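Local atomic coordinates of heat shock protein, putative (Plasmodium falciparum, PDB entry 1Y6Z), a protein that probably acts as an ATP-dependent chaperone of the Hsp90 family that binds unfolded proteins, this chain being its middle domain. Residues K202-S208 with Y254-V259; T188-Y193 with Y229-F233; K159-V163 with I238-C242. All coordinates share one frame; numbering follows the deposited sequence.

Overall arrangement
All three contacts lie in the C-terminal half of this Hsp90 middle-domain fragment. Contacts 1 and 2 share one small parallel sheet, ordered 231-234, 204-208, 256-258. Their centres are about 9 Å apart, and strand 204-208 bonds to both neighbours. Contact 1 pairs it with 256-258; contact 2 sets helix 190-195 against 231-234. Contact 3 lies about 15 Å from contact 1 and 16 Å from contact 2, centre to centre. It joins helix 145-164 to helix 237-249, which follows strand 231-234 and precedes strand 256-258. Along the chain contact 2 is nested within contact 3, and the segments of contact 1 alternate with both. The small alpha/beta unit is thus tied to the long helix before it.

Contact 1: residues K202-S208 with Y254-V259; sequences KCIYYIS and YEVLDV
The Tyr206 ring lies over Asp258. CB of Tyr206 packs on Leu232 O at 3.4 Å. Its CG sits between the backbone N and the carbonyl carbon (chi1 77°), which turns the ring to Asp258. CD2 meets Val256 CG1 at 3.7 Å. CE2 lies by the backbone N of Asp258, and CZ and OH come near Asp258 CB. Asp258 CA approaches one ring face, 4.0 Å from the Tyr206 ring centroid, in a CH-pi contact. The hydroxyl at the tip has a weak hydrogen bond to Glu240 of helix 237-249.

Strands 204-208 and 256-258 are parallel neighbours in a three-stranded sheet, with 204-208 in the middle. Ile204 N donates to Glu255 O at 3.0 Å, and Leu257 N donates to Ile204 O at 2.7 Å. Tyr206 N then donates to Leu257 O, and Val259 N to Tyr206 O. On the sheet face away from the Tyr206 ring, Tyr205 and Leu257 lie side by side. Leu257 CD2 touches Tyr205 CE2 at 3.8 Å and Cys203 SG at 3.5 Å.

Water bridges both ends. One links Lys202 O to Glu255 N. The other accepts from Ser208 N and donates to Asp258 OD2, which also accepts from Asn260 N.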
loop_
_atom_site.group_PDB
_atom_site.type_symbol
_atom_site.label_atom_id
_atom_site.label_comp_id
_atom_site.label_asym_id
_atom_site.label_seq_id
_atom_site.Cartn_x
_atom_site.Cartn_y
_atom_site.Cartn_z
ATOM N N LYS B 202 20.522 16.092 4.377
ATOM C CA LYS B 202 19.513 15.527 5.284
ATOM C C LYS B 202 18.072 15.918 4.923
ATOM O O LYS B 202 17.127 15.288 5.393
ATOM C CB LYS B 202 19.819 15.887 6.758
ATOM C CG LYS B 202 19.685 17.376 7.150
ATOM C CD LYS B 202 21.021 18.166 6.918
ATOM C CE LYS B 202 21.002 19.631 7.408
ATOM N NZ LYS B 202 19.889 20.489 6.838
ATOM N N CYS B 203 17.917 16.930 4.070
ATOM C CA CYS B 203 16.612 17.600 3.871
ATOM C C CYS B 203 16.220 17.578 2.426
ATOM O O CYS B 203 17.091 17.527 1.557
ATOM C CB CYS B 203 16.707 19.090 4.231
ATOM S SG CYS B 203 16.774 19.474 5.946
ATOM N N ILE B 204 14.909 17.700 2.172
ATOM C CA ILE B 204 14.423 17.885 0.810
ATOM C C ILE B 204 14.173 19.363 0.722
ATOM O O ILE B 204 13.448 19.910 1.559
ATOM C CB ILE B 204 13.063 17.104 0.573
ATOM C CG1 ILE B 204 13.247 15.593 0.763
ATOM C CG2 ILE B 204 12.475 17.393 -0.794
ATOM C CD1 ILE B 204 11.910 14.879 1.022
ATOM N N TYR B 205 14.735 20.024 -0.290
ATOM C CA TYR B 205 14.556 21.477 -0.414
ATOM C C TYR B 205 13.600 21.795 -1.511
ATOM O O TYR B 205 13.553 21.071 -2.475
ATOM C CB TYR B 205 15.894 22.185 -0.686
ATOM C CG TYR B 205 16.858 22.008 0.460
ATOM C CD1 TYR B 205 17.762 20.921 0.496
ATOM C CD2 TYR B 205 16.838 22.895 1.536
ATOM C CE1 TYR B 205 18.641 20.750 1.589
ATOM C CE2 TYR B 205 17.704 22.747 2.616
ATOM C CZ TYR B 205 18.603 21.683 2.632
ATOM O OH TYR B 205 19.426 21.561 3.726
ATOM N N TYR B 206 12.850 22.884 -1.361
ATOM C CA TYR B 206 12.112 23.464 -2.476
ATOM C C TYR B 206 12.157 24.991 -2.502
ATOM O O TYR B 206 12.503 25.606 -1.516
ATOM C CB TYR B 206 10.652 22.976 -2.479
ATOM C CG TYR B 206 9.756 23.623 -1.463
ATOM C CD1 TYR B 206 8.970 24.722 -1.814
ATOM C CD2 TYR B 206 9.657 23.116 -0.179
ATOM C CE1 TYR B 206 8.125 25.310 -0.899
ATOM C CE2 TYR B 206 8.815 23.715 0.759
ATOM C CZ TYR B 206 8.057 24.811 0.372
ATOM O OH TYR B 206 7.210 25.392 1.274
ATOM N N ILE B 207 11.784 25.577 -3.633
ATOM C CA ILE B 207 11.801 27.050 -3.804
ATOM C C ILE B 207 10.637 27.593 -4.650
ATOM O O ILE B 207 10.483 27.212 -5.823
ATOM C CB ILE B 207 13.161 27.550 -4.387
ATOM C CG1 ILE B 207 13.195 29.087 -4.470
ATOM C CG2 ILE B 207 13.488 26.925 -5.777
ATOM C CD1 ILE B 207 14.615 29.664 -4.475
ATOM N N SER B 208 9.841 28.492 -4.057
ATOM C CA SER B 208 8.842 29.257 -4.828
ATOM C C SER B 208 9.449 29.854 -6.108
ATOM O O SER B 208 10.388 30.679 -6.060
ATOM C CB SER B 208 8.213 30.363 -3.974
ATOM O OG SER B 208 7.485 29.830 -2.871
ATOM N N TYR B 254 11.778 12.746 6.373
ATOM C CA TYR B 254 12.565 13.896 5.880
ATOM C C TYR B 254 11.850 15.205 6.079
ATOM O O TYR B 254 10.669 15.322 5.805
ATOM C CB TYR B 254 12.871 13.747 4.391
ATOM C CG TYR B 254 13.767 12.591 4.104
ATOM C CD1 TYR B 254 13.252 11.364 3.743
ATOM C CD2 TYR B 254 15.145 12.713 4.256
ATOM C CE1 TYR B 254 14.093 10.273 3.492
ATOM C CE2 TYR B 254 15.996 11.650 4.007
ATOM C CZ TYR B 254 15.462 10.429 3.640
ATOM O OH TYR B 254 16.313 9.379 3.392
ATOM N N GLU B 255 12.582 16.200 6.552
ATOM C CA GLU B 255 12.066 17.535 6.605
ATOM C C GLU B 255 12.095 18.103 5.194
ATOM O O GLU B 255 12.939 17.716 4.398
ATOM C CB GLU B 255 12.891 18.353 7.594
ATOM C CG GLU B 255 12.356 18.190 8.991
ATOM C CD GLU B 255 13.340 18.610 10.034
ATOM O OE1 GLU B 255 13.582 17.790 10.960
ATOM O OE2 GLU B 255 13.876 19.751 9.920
ATOM N N VAL B 256 11.146 18.979 4.882
ATOM C CA VAL B 256 11.038 19.551 3.553
ATOM C C VAL B 256 11.121 21.073 3.648
ATOM O O VAL B 256 10.175 21.745 4.067
ATOM C CB VAL B 256 9.689 19.140 2.903
ATOM C CG1 VAL B 256 9.489 19.896 1.614
ATOM C CG2 VAL B 256 9.645 17.610 2.698
ATOM N N LEU B 257 12.246 21.628 3.260
ATOM C CA LEU B 257 12.510 23.021 3.591
ATOM C C LEU B 257 12.309 23.955 2.420
ATOM O O LEU B 257 12.777 23.689 1.303
ATOM C CB LEU B 257 13.946 23.127 4.117
ATOM C CG LEU B 257 14.175 22.956 5.625
ATOM C CD1 LEU B 257 13.343 21.880 6.343
ATOM C CD2 LEU B 257 15.663 22.755 5.858
ATOM N N ASP B 258 11.603 25.051 2.676
ATOM C CA ASP B 258 11.548 26.148 1.736
ATOM C C ASP B 258 12.952 26.747 1.814
ATOM O O ASP B 258 13.479 26.887 2.925
ATOM C CB ASP B 258 10.492 27.184 2.178
ATOM C CG ASP B 258 10.226 28.257 1.118
ATOM O OD1 ASP B 258 9.125 28.844 1.128
ATOM O OD2 ASP B 258 11.101 28.537 0.279
ATOM N N VAL B 259 13.543 27.071 0.661
ATOM C CA VAL B 259 14.890 27.671 0.564
ATOM C C VAL B 259 14.928 29.066 1.226
ATOM O O VAL B 259 16.012 29.640 1.419
ATOM C CB VAL B 259 15.345 27.754 -0.931
ATOM C CG1 VAL B 259 16.407 28.818 -1.172
ATOM C CG2 VAL B 259 15.827 26.396 -1.416
HETATM O O HOH W 1 15.432 15.569 7.329
HETATM O O HOH W 2 10.818 29.867 -2.034
#

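Contact 2: residues T188-Y193 with Y229-F233; sequences TDLDSY and YDVLF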
loop_
_atom_site.group_PDB
_atom_site.type_symbol
_atom_site.label_atom_id
_atom_site.label_comp_id
_atom_site.label_asym_id
_atom_site.label_seq_id
_atom_site.Cartn_x
_atom_site.Cartn_y
_atom_site.Cartn_z
ATOM N N THR B 188 10.366 15.198 -11.307
ATOM C CA THR B 188 10.838 14.101 -10.473
ATOM C C THR B 188 9.816 13.843 -9.353
ATOM O O THR B 188 9.160 14.806 -8.861
ATOM C CB THR B 188 12.190 14.413 -9.805
ATOM O OG1 THR B 188 12.594 13.296 -8.987
ATOM C CG2 THR B 188 12.098 15.677 -8.939
ATOM N N ASP B 189 9.730 12.582 -8.925
ATOM C CA ASP B 189 8.895 12.298 -7.786
ATOM C C ASP B 189 9.763 12.438 -6.517
ATOM O O ASP B 189 10.989 12.674 -6.608
ATOM C CB ASP B 189 8.153 10.936 -7.931
ATOM C CG ASP B 189 9.112 9.733 -8.035
ATOM O OD1 ASP B 189 10.328 9.904 -7.838
ATOM O OD2 ASP B 189 8.654 8.598 -8.308
ATOM N N LEU B 190 9.151 12.370 -5.356
ATOM C CA LEU B 190 9.903 12.576 -4.131
ATOM C C LEU B 190 10.917 11.433 -3.853
ATOM O O LEU B 190 12.066 11.679 -3.422
ATOM C CB LEU B 190 8.986 12.849 -2.942
ATOM C CG LEU B 190 8.027 14.086 -3.037
ATOM C CD1 LEU B 190 7.119 14.224 -1.753
ATOM C CD2 LEU B 190 8.806 15.389 -3.291
ATOM N N ASP B 191 10.515 10.200 -4.098
ATOM C CA ASP B 191 11.398 9.069 -3.763
ATOM C C ASP B 191 12.668 9.100 -4.630
ATOM O O ASP B 191 13.748 8.725 -4.159
ATOM C CB ASP B 191 10.666 7.744 -3.942
ATOM C CG ASP B 191 9.520 7.555 -2.944
ATOM O OD1 ASP B 191 8.606 6.807 -3.300
ATOM O OD2 ASP B 191 9.511 8.091 -1.796
ATOM N N SER B 192 12.544 9.564 -5.862
ATOM C CA SER B 192 13.672 9.686 -6.742
ATOM C C SER B 192 14.591 10.811 -6.269
ATOM O O SER B 192 15.810 10.656 -6.321
ATOM C CB SER B 192 13.273 9.915 -8.189
ATOM O OG SER B 192 12.536 8.823 -8.710
ATOM N N TYR B 193 13.997 11.908 -5.796
ATOM C CA TYR B 193 14.771 12.954 -5.138
ATOM C C TYR B 193 15.551 12.371 -3.969
ATOM O O TYR B 193 16.744 12.638 -3.846
ATOM C CB TYR B 193 13.905 14.133 -4.681
ATOM C CG TYR B 193 14.650 15.298 -4.021
ATOM C CD1 TYR B 193 14.763 16.535 -4.656
ATOM C CD2 TYR B 193 15.206 15.166 -2.749
ATOM C CE1 TYR B 193 15.394 17.607 -4.033
ATOM C CE2 TYR B 193 15.885 16.215 -2.152
ATOM C CZ TYR B 193 15.980 17.424 -2.789
ATOM O OH TYR B 193 16.652 18.451 -2.130
ATOM N N TYR B 229 23.151 20.375 -4.137
ATOM C CA TYR B 229 21.897 19.729 -3.704
ATOM C C TYR B 229 20.830 20.000 -4.773
ATOM O O TYR B 229 20.831 21.082 -5.397
ATOM C CB TYR B 229 21.454 20.245 -2.337
ATOM C CG TYR B 229 22.293 19.793 -1.152
ATOM C CD1 TYR B 229 23.344 18.874 -1.305
ATOM C CD2 TYR B 229 22.038 20.307 0.127
ATOM C CE1 TYR B 229 24.116 18.465 -0.213
ATOM C CE2 TYR B 229 22.801 19.892 1.251
ATOM C CZ TYR B 229 23.833 18.980 1.063
ATOM O OH TYR B 229 24.589 18.567 2.143
ATOM N N ASP B 230 19.932 19.035 -5.023
ATOM C CA ASP B 230 18.769 19.362 -5.847
ATOM C C ASP B 230 17.753 20.130 -5.021
ATOM O O ASP B 230 17.703 20.003 -3.794
ATOM C CB ASP B 230 18.146 18.110 -6.513
ATOM C CG ASP B 230 17.234 18.465 -7.714
ATOM O OD1 ASP B 230 17.271 19.613 -8.187
ATOM O OD2 ASP B 230 16.499 17.570 -8.205
ATOM N N VAL B 231 16.937 20.924 -5.717
ATOM C CA VAL B 231 15.862 21.682 -5.127
ATOM C C VAL B 231 14.653 21.580 -6.053
ATOM O O VAL B 231 14.735 21.843 -7.249
ATOM C CB VAL B 231 16.214 23.181 -4.987
ATOM C CG1 VAL B 231 15.033 23.993 -4.456
ATOM C CG2 VAL B 231 17.366 23.347 -4.033
ATOM N N LEU B 232 13.513 21.230 -5.470
ATOM C CA LEU B 232 12.262 21.175 -6.244
ATOM C C LEU B 232 11.687 22.561 -6.440
ATOM O O LEU B 232 11.873 23.435 -5.593
ATOM C CB LEU B 232 11.207 20.380 -5.479
ATOM C CG LEU B 232 11.703 19.043 -4.951
ATOM C CD1 LEU B 232 10.694 18.577 -3.849
ATOM C CD2 LEU B 232 11.854 18.128 -6.157
ATOM N N PHE B 233 10.931 22.734 -7.518
ATOM C CA PHE B 233 10.255 24.006 -7.765
ATOM C C PHE B 233 8.756 23.984 -7.416
ATOM O O PHE B 233 8.014 23.108 -7.875
ATOM C CB PHE B 233 10.420 24.390 -9.238
ATOM C CG PHE B 233 11.864 24.517 -9.703
ATOM C CD1 PHE B 233 12.198 24.229 -11.021
ATOM C CD2 PHE B 233 12.878 24.924 -8.828
ATOM C CE1 PHE B 233 13.533 24.350 -11.468
ATOM C CE2 PHE B 233 14.223 25.035 -9.262
ATOM C CZ PHE B 233 14.543 24.751 -10.558
#
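The Tyr193 hydroxyl donates to the backbone carbonyl of Asp230, with OH and O only 2.5 Å apart. The donor stands 42° out of the carbonyl plane, so the bond does not follow a lone pair. The same hydroxyl is hydrogen-bonded to Tyr205 N, and a weak bond joins it to Gln201 NE2. These partners fix the far end of the ring between Asp230 O and Tyr205 N of strand 204-208. Tyr193 CG is anti to the backbone N (chi1 -178°), which carries the ring out from the helix to the strand. Asp230 O and Val231 N lie at the ring edge, near its plane. On the way to the hydroxyl, Tyr193 CE1 passes Asp230 CB at 3.7 Å.

Helix 190-195 here packs against Leu232, on the face of the parallel three-stranded sheet that carries Leu232 and Ile204. Asp189 is the N-cap of that helix. Its OD1 accepts from both Ser192 N and Ser192 OG, the latter at 2.6 Å. Both donors come to the syn side of the carboxylate. OD2 of Asp189 forms a salt bridge with Lys140.

Leu232 fills the apolar side of the contact with its two methyls. CD2 touches Tyr193 CD1 at 3.6 Å and Thr188 CG2 at 3.7 Å. CD1 meets Leu190 CD2, also at 3.7 Å, and these two leucines cross at about a right angle.

The Asp230 carboxylate turns back on its own chain and beyond. OD1 accepts from Val231 N at 2.8 Å, from above the carboxylate plane, and from Asn182 N. OD2 is hydrogen-bonded to Ser180 OG.

Contact 3: residues K159-V163 with I238-C242; sequences KIGVV and IDEFC
Lys159 lays its aliphatic part over Ile238 and Cys242 and reaches Asp239 with its far end. Its CB presses on Ile238 CG2 at 3.4 Å, a tight carbon contact. CG lies near the sulfur of Cys242, 3.9 Å from SG. The chain then runs extended past CG and carries the ammonium group to Asp239. NZ is 2.8 Å from Asp239 OD1, a salt bridge whose nitrogen comes nearly along the C-O axis. The other oxygen of Asp239, OD2, accepts from Leu235 N. The carboxylate is therefore held on both oxygens, which probably steadies it for the lysine.

Away from the salt bridge the contact is apolar. Ile160 and Ile238 meet closest through their CD1 methyls, 4.1 Å apart. Val162 CG1 rests on Cys242 SG at 3.9 Å. Val163 turns CG2 towards the backbone of the other helix, 3.4 Å from Phe241 O and 3.9 Å from Phe241 CB. Phe241 O is hydrogen-bonded to Ser245 OG.

The two helical segments run 33° apart, with their axes 8.6 Å from each other. Phe178 of strand 177-178 touches Lys159, Asp239 and Cys242. Met65 meets both isoleucines. Val162 also packs on Ile172 and Ala173 of helix 169-173. Helix 145-164 thus packs at a moderate angle on helix 237-249, which runs between strands 231-234 and 256-258 of the parallel sheet.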
loop_
_atom_site.group_PDB
_atom_site.type_symbol
_atom_site.label_atom_id
_atom_site.label_comp_id
_atom_site.label_asym_id
_atom_site.label_seq_id
_atom_site.Cartn_x
_atom_site.Cartn_y
_atom_site.Cartn_z
ATOM N N LYS B 159 -2.210 16.790 -5.090
ATOM C CA LYS B 159 -1.474 17.806 -4.282
ATOM C C LYS B 159 -2.360 18.288 -3.184
ATOM O O LYS B 159 -1.921 18.378 -2.049
ATOM C CB LYS B 159 -0.964 18.944 -5.160
ATOM C CG LYS B 159 0.302 18.576 -5.938
ATOM C CD LYS B 159 0.560 19.593 -7.068
ATOM C CE LYS B 159 1.624 19.122 -8.032
ATOM N NZ LYS B 159 1.481 20.019 -9.281
ATOM N N ILE B 160 -3.645 18.514 -3.507
ATOM C CA ILE B 160 -4.660 18.858 -2.475
ATOM C C ILE B 160 -4.868 17.690 -1.498
ATOM O O ILE B 160 -4.992 17.909 -0.294
ATOM C CB ILE B 160 -5.976 19.315 -3.110
ATOM C CG1 ILE B 160 -5.802 20.704 -3.736
ATOM C CG2 ILE B 160 -7.166 19.362 -2.066
ATOM C CD1 ILE B 160 -6.734 20.869 -4.911
ATOM N N GLY B 161 -4.894 16.463 -2.015
ATOM C CA GLY B 161 -4.957 15.280 -1.141
ATOM C C GLY B 161 -3.855 15.237 -0.074
ATOM O O GLY B 161 -4.125 14.913 1.100
ATOM N N VAL B 162 -2.632 15.539 -0.497
ATOM C CA VAL B 162 -1.459 15.658 0.414
ATOM C C VAL B 162 -1.721 16.686 1.552
ATOM O O VAL B 162 -1.374 16.437 2.743
ATOM C CB VAL B 162 -0.165 16.042 -0.354
ATOM C CG1 VAL B 162 0.978 16.373 0.641
ATOM C CG2 VAL B 162 0.252 14.942 -1.358
ATOM N N VAL B 163 -2.295 17.836 1.183
ATOM C CA VAL B 163 -2.721 18.873 2.159
ATOM C C VAL B 163 -3.852 18.363 3.050
ATOM O O VAL B 163 -3.794 18.453 4.304
ATOM C CB VAL B 163 -3.179 20.186 1.402
ATOM C CG1 VAL B 163 -3.625 21.310 2.379
ATOM C CG2 VAL B 163 -2.087 20.675 0.484
ATOM N N ILE B 238 -0.819 25.821 -5.154
ATOM C CA ILE B 238 -1.100 24.364 -4.924
ATOM C C ILE B 238 0.194 23.568 -4.714
ATOM O O ILE B 238 0.264 22.847 -3.716
ATOM C CB ILE B 238 -2.062 23.643 -5.915
ATOM C CG1 ILE B 238 -3.525 24.029 -5.647
ATOM C CG2 ILE B 238 -2.090 22.148 -5.609
ATOM C CD1 ILE B 238 -4.515 23.721 -6.793
ATOM N N ASP B 239 1.172 23.724 -5.614
ATOM C CA ASP B 239 2.553 23.224 -5.398
ATOM C C ASP B 239 2.988 23.687 -4.008
ATOM O O ASP B 239 3.460 22.900 -3.161
ATOM C CB ASP B 239 3.566 23.734 -6.428
ATOM C CG ASP B 239 3.396 23.149 -7.801
ATOM O OD1 ASP B 239 2.524 22.254 -8.017
ATOM O OD2 ASP B 239 4.151 23.559 -8.723
ATOM N N GLU B 240 2.781 24.980 -3.763
ATOM C CA GLU B 240 3.158 25.634 -2.517
ATOM C C GLU B 240 2.473 25.088 -1.262
ATOM O O GLU B 240 3.156 24.751 -0.307
ATOM C CB GLU B 240 3.006 27.163 -2.666
ATOM C CG GLU B 240 3.722 27.993 -1.612
ATOM C CD GLU B 240 5.234 27.957 -1.755
ATOM O OE1 GLU B 240 5.913 27.690 -0.728
ATOM O OE2 GLU B 240 5.741 28.195 -2.892
ATOM N N PHE B 241 1.139 24.956 -1.261
ATOM C CA PHE B 241 0.475 24.314 -0.111
ATOM C C PHE B 241 0.831 22.853 0.026
ATOM O O PHE B 241 0.788 22.318 1.137
ATOM C CB PHE B 241 -1.044 24.417 -0.159
ATOM C CG PHE B 241 -1.564 25.766 0.225
ATOM C CD1 PHE B 241 -1.442 26.227 1.541
ATOM C CD2 PHE B 241 -2.167 26.585 -0.731
ATOM C CE1 PHE B 241 -1.904 27.499 1.910
ATOM C CE2 PHE B 241 -2.652 27.860 -0.376
ATOM C CZ PHE B 241 -2.516 28.318 0.955
ATOM N N CYS B 242 1.096 22.195 -1.097
ATOM C CA CYS B 242 1.421 20.772 -1.055
ATOM C C CYS B 242 2.746 20.613 -0.321
ATOM O O CYS B 242 2.865 19.890 0.680
ATOM C CB CYS B 242 1.540 20.188 -2.462
ATOM S SG CYS B 242 2.111 18.418 -2.491
#